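Local coordinates for uncharacterized protein (Bacteroides ovatus, PDB 4DQA), which is of unknown function but probably binds carbohydrate, joining an N-terminal BT_3987-like domain to a concanavalin A-like lectin/glucanase domain, at residues 64-69 / 130-135; 197-200 / 204-207; 321-324 / 329-332. All blocks are in the same frame, centred on the assembly; numbering follows the deposited sequence.

Interaction 1: residues 64-69 / 130-135; sequences TNYEML and YFFFSK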
loop_
_atom_site.group_PDB
_atom_site.type_symbol
_atom_site.label_atom_id
_atom_site.label_comp_id
_atom_site.label_asym_id
_atom_site.label_seq_id
_atom_site.Cartn_x
_atom_site.Cartn_y
_atom_site.Cartn_z
ATOM N N THR A 64 12.236 11.261 4.226
ATOM C CA THR A 64 11.772 9.958 4.684
ATOM C C THR A 64 10.365 10.107 5.205
ATOM O O THR A 64 9.777 11.199 5.205
ATOM C CB THR A 64 12.688 9.359 5.744
ATOM O OG1 THR A 64 12.976 10.345 6.744
ATOM C CG2 THR A 64 13.975 8.948 5.136
ATOM N N ASN A 65 9.825 8.987 5.657
ATOM C CA ASN A 65 8.412 8.949 6.003
ATOM C C ASN A 65 8.175 8.229 7.318
ATOM O O ASN A 65 7.145 7.592 7.530
ATOM C CB ASN A 65 7.607 8.276 4.889
ATOM C CG ASN A 65 6.398 9.088 4.487
ATOM O OD1 ASN A 65 6.240 9.454 3.320
ATOM N ND2 ASN A 65 5.543 9.398 5.462
ATOM N N TYR A 66 9.124 8.367 8.238
ATOM C CA TYR A 66 8.974 7.699 9.524
ATOM C C TYR A 66 7.827 8.254 10.370
ATOM O O TYR A 66 7.607 9.467 10.456
ATOM C CB TYR A 66 10.277 7.744 10.332
ATOM C CG TYR A 66 11.395 6.986 9.666
ATOM C CD1 TYR A 66 11.421 5.588 9.658
ATOM C CD2 TYR A 66 12.418 7.657 9.021
ATOM C CE1 TYR A 66 12.438 4.903 9.041
ATOM C CE2 TYR A 66 13.434 6.979 8.397
ATOM C CZ TYR A 66 13.446 5.603 8.410
ATOM O OH TYR A 66 14.470 4.930 7.790
ATOM N N GLU A 67 7.097 7.328 10.987
ATOM C CA GLU A 67 6.029 7.638 11.925
ATOM C C GLU A 67 6.526 7.479 13.359
ATOM O O GLU A 67 7.163 6.498 13.678
ATOM C CB GLU A 67 4.867 6.667 11.699
ATOM C CG GLU A 67 3.945 7.040 10.554
ATOM C CD GLU A 67 2.658 7.645 11.060
ATOM O OE1 GLU A 67 2.708 8.781 11.569
ATOM O OE2 GLU A 67 1.607 6.975 10.976
HETATM N N MSE A 68 6.214 8.435 14.214
HETATM C CA MSE A 68 6.570 8.369 15.600
HETATM C C MSE A 68 5.757 7.308 16.336
HETATM O O MSE A 68 4.558 7.187 16.143
HETATM C CB MSE A 68 6.288 9.753 16.167
HETATM C CG MSE A 68 6.487 9.869 17.605
HETATM SE SE MSE A 68 8.209 10.630 17.977
HETATM C CE MSE A 68 7.932 10.604 19.775
ATOM N N LEU A 69 6.417 6.514 17.159
ATOM C CA LEU A 69 5.715 5.576 18.022
ATOM C C LEU A 69 5.049 6.373 19.140
ATOM O O LEU A 69 5.509 7.457 19.474
ATOM C CB LEU A 69 6.704 4.594 18.640
ATOM C CG LEU A 69 7.273 3.511 17.736
ATOM C CD1 LEU A 69 8.324 2.721 18.471
ATOM C CD2 LEU A 69 6.166 2.608 17.281
ATOM N N TYR A 130 18.242 7.411 17.466
ATOM C CA TYR A 130 17.068 7.071 16.666
ATOM C C TYR A 130 16.963 5.567 16.488
ATOM O O TYR A 130 17.905 4.915 16.041
ATOM C CB TYR A 130 17.143 7.736 15.289
ATOM C CG TYR A 130 17.214 9.241 15.309
ATOM C CD1 TYR A 130 18.425 9.899 15.513
ATOM C CD2 TYR A 130 16.086 10.011 15.100
ATOM C CE1 TYR A 130 18.500 11.261 15.529
ATOM C CE2 TYR A 130 16.160 11.382 15.097
ATOM C CZ TYR A 130 17.369 12.007 15.337
ATOM O OH TYR A 130 17.456 13.393 15.355
ATOM N N PHE A 131 15.841 5.013 16.911
ATOM C CA PHE A 131 15.589 3.595 16.767
ATOM C C PHE A 131 14.455 3.417 15.771
ATOM O O PHE A 131 13.372 3.930 15.968
ATOM C CB PHE A 131 15.229 3.006 18.123
ATOM C CG PHE A 131 16.332 3.174 19.140
ATOM C CD1 PHE A 131 17.354 2.228 19.244
ATOM C CD2 PHE A 131 16.385 4.299 19.924
ATOM C CE1 PHE A 131 18.385 2.400 20.169
ATOM C CE2 PHE A 131 17.417 4.475 20.851
ATOM C CZ PHE A 131 18.417 3.531 20.957
ATOM N N PHE A 132 14.739 2.701 14.695
ATOM C CA PHE A 132 13.800 2.560 13.595
ATOM C C PHE A 132 13.215 1.154 13.597
ATOM O O PHE A 132 13.897 0.159 13.894
ATOM C CB PHE A 132 14.505 2.842 12.279
ATOM C CG PHE A 132 15.019 4.238 12.162
ATOM C CD1 PHE A 132 14.166 5.274 11.860
ATOM C CD2 PHE A 132 16.359 4.522 12.343
ATOM C CE1 PHE A 132 14.629 6.559 11.735
ATOM C CE2 PHE A 132 16.831 5.807 12.223
ATOM C CZ PHE A 132 15.964 6.836 11.921
ATOM N N PHE A 133 11.927 1.077 13.279
ATOM C CA PHE A 133 11.206 -0.192 13.293
ATOM C C PHE A 133 10.444 -0.311 11.989
ATOM O O PHE A 133 9.652 0.563 11.633
ATOM C CB PHE A 133 10.244 -0.238 14.476
ATOM C CG PHE A 133 10.904 -0.019 15.789
ATOM C CD1 PHE A 133 11.160 1.277 16.242
ATOM C CD2 PHE A 133 11.310 -1.086 16.574
ATOM C CE1 PHE A 133 11.790 1.489 17.453
ATOM C CE2 PHE A 133 11.944 -0.866 17.787
ATOM C CZ PHE A 133 12.186 0.418 18.218
ATOM N N SER A 134 10.715 -1.373 11.244
ATOM C CA SER A 134 10.014 -1.590 9.999
ATOM C C SER A 134 8.955 -2.661 10.225
ATOM O O SER A 134 9.170 -3.640 10.952
ATOM C CB SER A 134 10.992 -2.008 8.912
ATOM O OG SER A 134 11.813 -3.078 9.349
ATOM N N LYS A 135 7.783 -2.449 9.645
ATOM C CA LYS A 135 6.754 -3.464 9.730
ATOM C C LYS A 135 6.212 -3.709 8.338
ATOM O O LYS A 135 5.447 -2.910 7.814
ATOM C CB LYS A 135 5.646 -3.076 10.675
ATOM C CG LYS A 135 4.811 -4.289 11.048
ATOM C CD LYS A 135 3.771 -3.971 12.100
ATOM C CE LYS A 135 2.967 -5.212 12.456
ATOM N NZ LYS A 135 1.936 -4.935 13.491
#

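Interaction 2: residues 197-200 / 204-207; sequences GITP and LEVA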
loop_
_atom_site.group_PDB
_atom_site.type_symbol
_atom_site.label_atom_id
_atom_site.label_comp_id
_atom_site.label_asym_id
_atom_site.label_seq_id
_atom_site.Cartn_x
_atom_site.Cartn_y
_atom_site.Cartn_z
ATOM N N GLY A 197 -9.204 -10.747 -34.239
ATOM C CA GLY A 197 -8.056 -10.941 -35.109
ATOM C C GLY A 197 -7.052 -9.808 -35.071
ATOM O O GLY A 197 -6.130 -9.779 -35.888
ATOM N N ILE A 198 -7.215 -8.885 -34.123
ATOM C CA ILE A 198 -6.317 -7.744 -34.017
ATOM C C ILE A 198 -5.539 -7.775 -32.707
ATOM O O ILE A 198 -4.315 -7.620 -32.700
ATOM C CB ILE A 198 -7.085 -6.410 -34.100
ATOM C CG1 ILE A 198 -7.788 -6.276 -35.451
ATOM C CG2 ILE A 198 -6.135 -5.247 -33.908
ATOM C CD1 ILE A 198 -6.844 -6.309 -36.618
ATOM N N THR A 199 -6.247 -7.970 -31.595
ATOM C CA THR A 199 -5.627 -7.913 -30.279
ATOM C C THR A 199 -5.354 -9.321 -29.745
ATOM O O THR A 199 -6.273 -10.068 -29.428
ATOM C CB THR A 199 -6.545 -7.173 -29.306
ATOM O OG1 THR A 199 -6.784 -5.859 -29.820
ATOM C CG2 THR A 199 -5.918 -7.077 -27.931
ATOM N N PRO A 200 -4.075 -9.692 -29.621
ATOM C CA PRO A 200 -3.725 -11.030 -29.126
ATOM C C PRO A 200 -4.293 -11.301 -27.750
ATOM O O PRO A 200 -4.509 -10.352 -26.979
ATOM C CB PRO A 200 -2.192 -11.014 -29.121
ATOM C CG PRO A 200 -1.835 -9.963 -30.106
ATOM C CD PRO A 200 -2.880 -8.903 -29.952
ATOM N N LEU A 204 -3.057 -6.589 -22.907
ATOM C CA LEU A 204 -3.935 -5.653 -22.223
ATOM C C LEU A 204 -4.486 -4.611 -23.161
ATOM O O LEU A 204 -3.786 -4.078 -24.015
ATOM C CB LEU A 204 -3.176 -4.887 -21.157
ATOM C CG LEU A 204 -3.006 -5.490 -19.802
ATOM C CD1 LEU A 204 -2.029 -4.611 -19.042
ATOM C CD2 LEU A 204 -4.350 -5.551 -19.070
ATOM N N GLU A 205 -5.748 -4.291 -22.983
ATOM C CA GLU A 205 -6.468 -3.421 -23.891
ATOM C C GLU A 205 -7.571 -2.709 -23.166
ATOM O O GLU A 205 -8.218 -3.277 -22.288
ATOM C CB GLU A 205 -7.079 -4.252 -25.031
ATOM C CG GLU A 205 -7.889 -3.476 -26.040
ATOM C CD GLU A 205 -8.359 -4.349 -27.200
ATOM O OE1 GLU A 205 -9.072 -5.365 -26.957
ATOM O OE2 GLU A 205 -8.024 -4.022 -28.362
ATOM N N VAL A 206 -7.783 -1.445 -23.528
ATOM C CA VAL A 206 -8.993 -0.749 -23.155
ATOM C C VAL A 206 -9.937 -0.643 -24.347
ATOM O O VAL A 206 -9.523 -0.366 -25.467
ATOM C CB VAL A 206 -8.696 0.612 -22.514
ATOM C CG1 VAL A 206 -7.940 1.497 -23.435
ATOM C CG2 VAL A 206 -9.985 1.287 -22.122
ATOM N N ALA A 207 -11.211 -0.923 -24.108
ATOM C CA ALA A 207 -12.204 -0.946 -25.169
ATOM C C ALA A 207 -13.492 -0.273 -24.741
ATOM O O ALA A 207 -13.688 0.013 -23.568
ATOM C CB ALA A 207 -12.472 -2.409 -25.595
#

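Interaction 3: residues 321-324 / 329-332; sequences SETQ and IKDA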
loop_
_atom_site.group_PDB
_atom_site.type_symbol
_atom_site.label_atom_id
_atom_site.label_comp_id
_atom_site.label_asym_id
_atom_site.label_seq_id
_atom_site.Cartn_x
_atom_site.Cartn_y
_atom_site.Cartn_z
ATOM N N SER A 321 -11.137 -9.776 4.063
ATOM C CA SER A 321 -11.674 -8.754 4.959
ATOM C C SER A 321 -13.011 -8.168 4.504
ATOM O O SER A 321 -13.659 -7.485 5.308
ATOM C CB SER A 321 -10.657 -7.628 5.153
ATOM O OG SER A 321 -10.373 -6.906 3.973
ATOM N N GLU A 322 -13.455 -8.435 3.281
ATOM C CA GLU A 322 -14.790 -7.996 2.871
ATOM C C GLU A 322 -15.858 -8.970 3.298
ATOM O O GLU A 322 -15.696 -10.187 3.260
ATOM C CB GLU A 322 -14.907 -7.777 1.363
ATOM C CG GLU A 322 -14.260 -6.480 0.876
ATOM C CD GLU A 322 -12.841 -6.615 0.356
ATOM O OE1 GLU A 322 -12.468 -7.676 -0.184
ATOM O OE2 GLU A 322 -12.124 -5.607 0.486
ATOM N N THR A 323 -16.971 -8.396 3.694
ATOM C CA THR A 323 -18.156 -9.154 4.001
ATOM C C THR A 323 -18.841 -9.651 2.751
ATOM O O THR A 323 -19.223 -8.854 1.889
ATOM C CB THR A 323 -19.130 -8.263 4.775
ATOM O OG1 THR A 323 -18.568 -7.960 6.059
ATOM C CG2 THR A 323 -20.479 -8.929 4.949
ATOM N N GLN A 324 -19.019 -10.964 2.663
ATOM C CA GLN A 324 -19.872 -11.609 1.674
ATOM C C GLN A 324 -21.016 -12.290 2.369
ATOM O O GLN A 324 -20.813 -13.107 3.273
ATOM C CB GLN A 324 -19.079 -12.648 0.872
ATOM C CG GLN A 324 -18.002 -12.016 0.020
ATOM C CD GLN A 324 -17.358 -12.996 -0.953
ATOM O OE1 GLN A 324 -18.016 -13.509 -1.865
ATOM N NE2 GLN A 324 -16.048 -13.200 -0.795
ATOM N N ILE A 329 -21.218 -8.785 -2.112
ATOM C CA ILE A 329 -19.879 -8.569 -1.555
ATOM C C ILE A 329 -19.751 -7.056 -1.323
ATOM O O ILE A 329 -19.834 -6.242 -2.277
ATOM C CB ILE A 329 -18.728 -9.155 -2.411
ATOM C CG1 ILE A 329 -17.384 -8.891 -1.743
ATOM C CG2 ILE A 329 -18.753 -8.633 -3.851
ATOM C CD1 ILE A 329 -16.208 -9.645 -2.420
ATOM N N LYS A 330 -19.587 -6.679 -0.057
ATOM C CA LYS A 330 -19.541 -5.277 0.328
ATOM C C LYS A 330 -18.118 -4.771 0.222
ATOM O O LYS A 330 -17.210 -5.359 0.781
ATOM C CB LYS A 330 -20.038 -5.121 1.759
ATOM C CG LYS A 330 -21.395 -5.756 1.972
ATOM C CD LYS A 330 -21.889 -5.583 3.406
ATOM C CE LYS A 330 -22.037 -4.120 3.787
ATOM N NZ LYS A 330 -23.229 -3.491 3.155
ATOM N N ASP A 331 -17.932 -3.674 -0.507
ATOM C CA ASP A 331 -16.581 -3.183 -0.701
ATOM C C ASP A 331 -16.052 -2.493 0.557
ATOM O O ASP A 331 -16.786 -2.243 1.539
ATOM C CB ASP A 331 -16.509 -2.279 -1.932
ATOM C CG ASP A 331 -16.678 -0.833 -1.593
ATOM O OD1 ASP A 331 -17.675 -0.498 -0.900
ATOM O OD2 ASP A 331 -15.819 -0.012 -2.020
ATOM N N ALA A 332 -14.755 -2.211 0.517
ATOM C CA ALA A 332 -14.015 -1.652 1.651
ATOM C C ALA A 332 -14.339 -0.206 1.955
ATOM O O ALA A 332 -14.223 0.198 3.107
ATOM C CB ALA A 332 -12.543 -1.816 1.410
HETATM O O HOH W 1 -16.834 -5.476 3.526
#

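Interaction 1: residues 64-69 / 130-135
The ring of Tyr66 meets the Phe132 ring obliquely, with CD1 of Phe132 over the tyrosine face, toward its rim. The closest approach is 3.3 Å, from Tyr66 CE1 to Phe132 CD1, and CE1 of Phe132 follows, 3.6 Å from Tyr66 CE2. The two planes meet at 42° with their centroids 4.4 Å apart, neither a parallel stack nor a T-shape. Both side chains leave their backbones toward the opposing segment; CG beside the backbone N (chi1 -64° in Tyr66, -63° in Phe132) brings them across each other at about a right angle. Strands 67-68 and 128-135 belong to a mixed sheet of the N-terminal domain, whose sequence family falls in the E-set clan of immunoglobulin-like beta-sandwiches; Tyr66 and Leu69 flank the short strand 67-68. Strand 107-117 runs between the two strands, parallel to 67-68 and antiparallel to 128-135, and Val110 on it touches both Tyr66 and Phe132. Tyrosine suits its partly exposed place, offering a broad apolar face while carrying a hydroxyl; phenylalanine suits the buried one. The second meeting involves Leu69, whose CD1 methyl approaches the Phe133 ring obliquely, 3.8 Å from Phe133 CE1. Alternation sends Phe133 to the other side of the sheet from Phe132, where its ring also meets Phe18 and touches Met27 and Phe29, an apolar setting that fits the branched end of Leu69.

Interaction 2: residues 197-200 / 204-207
Thr199 and Glu205 face each other within the concanavalin A-like lectin/glucanase domain, where the chain turns from the weakly bonded strand 199-200 into strand 203-208. The latter is the middle strand of a small antiparallel sheet, between 187-190 and 212-213. The polar interaction is a side-chain hydrogen bond: the hydroxyl OG1 of Thr199 donates to OE2 of Glu205 at 2.7 Å. It arrives from above the carboxylate, 47° out of its plane. Glutamate suits the place because its chain spans the gap between the backbones, whose nearest CA atoms, those of Thr199 and Glu205, are 7.9 Å apart. Its CG lies anti to the backbone N (chi1 179°) and the chain stays extended beyond CG, carrying the carboxylate across to the threonine. As for charge, the other oxygen, OE1, forms a salt bridge with Arg190 on the neighbouring strand; both carboxylate oxygens of this buried group therefore have partners, which probably favours the ionised form. Van der Waals packing completes the contact. Threonine fits here because its branched CB offers a methyl beside its donor: CG2 of Thr199 rests 3.7 Å from CD of Glu205.

Interaction 3: residues 321-324 / 329-332
This is a beta-hairpin contact, with one backbone hydrogen bond, one water bridge and side-chain packing, at the end of a five-stranded antiparallel sheet in the C-terminal part of the chain. Strand 324-325 is the outermost strand and pairs with 328-330, Gln324 and Ile329 forming an antiparallel non-hydrogen-bonded pair. Beside that pair, Lys330 N donates to Thr323 O at 2.9 Å in an almost straight bond (174° at the hydrogen). Farther from the turn the backbones part, and a water fills the gap, accepting from Thr323 N and donating to Lys330 O. The side chains of Gln324 and Ile329 lie alongside each other on one face, CG of Gln324 touching CG1 of Ile329 at 3.6 Å. Glutamine suits this partly exposed edge: its CG packs on the buried isoleucine and its amide carbon CD lies by Ile329 CD1, while NE2 reaches the carbonyl of Ile343. Thr323 and Lys330 also run side by side, CG2 against CD at 3.9 Å; this exposed flank accommodates the lysine, whose NZ bonds to OD1 of Asn337. Glu322 points toward the second strand, and its chi1 (-76°) places CG 3.2 Å from Lys330 O. The bend at chi2 (96°) then takes the carboxylate to the backbone N atoms of Lys317 and Leu318, and OE2 of Glu322 lies 3.9 Å from the CB methyl of Ala332.

In the fold
The three contacts follow one another along the chain, each closing before the next opens, and none touches another. Interaction 1 belongs to the N-terminal domain, interaction 2 lies within the concanavalin A-like domain and interaction 3 near the C-terminal end. The centre of interaction 1 is about 45 Å from that of interaction 2 and about 31 Å from that of interaction 3, both on the opposite side of the chain's centre. Strand 203-208 of interaction 2 and strands 324-325 and 328-330 of interaction 3, whose contact centres are about 31 Å apart, lie in different antiparallel sheets. Interaction 1 joins segments 61 residues apart, the others segments four or five apart; none links the two domains.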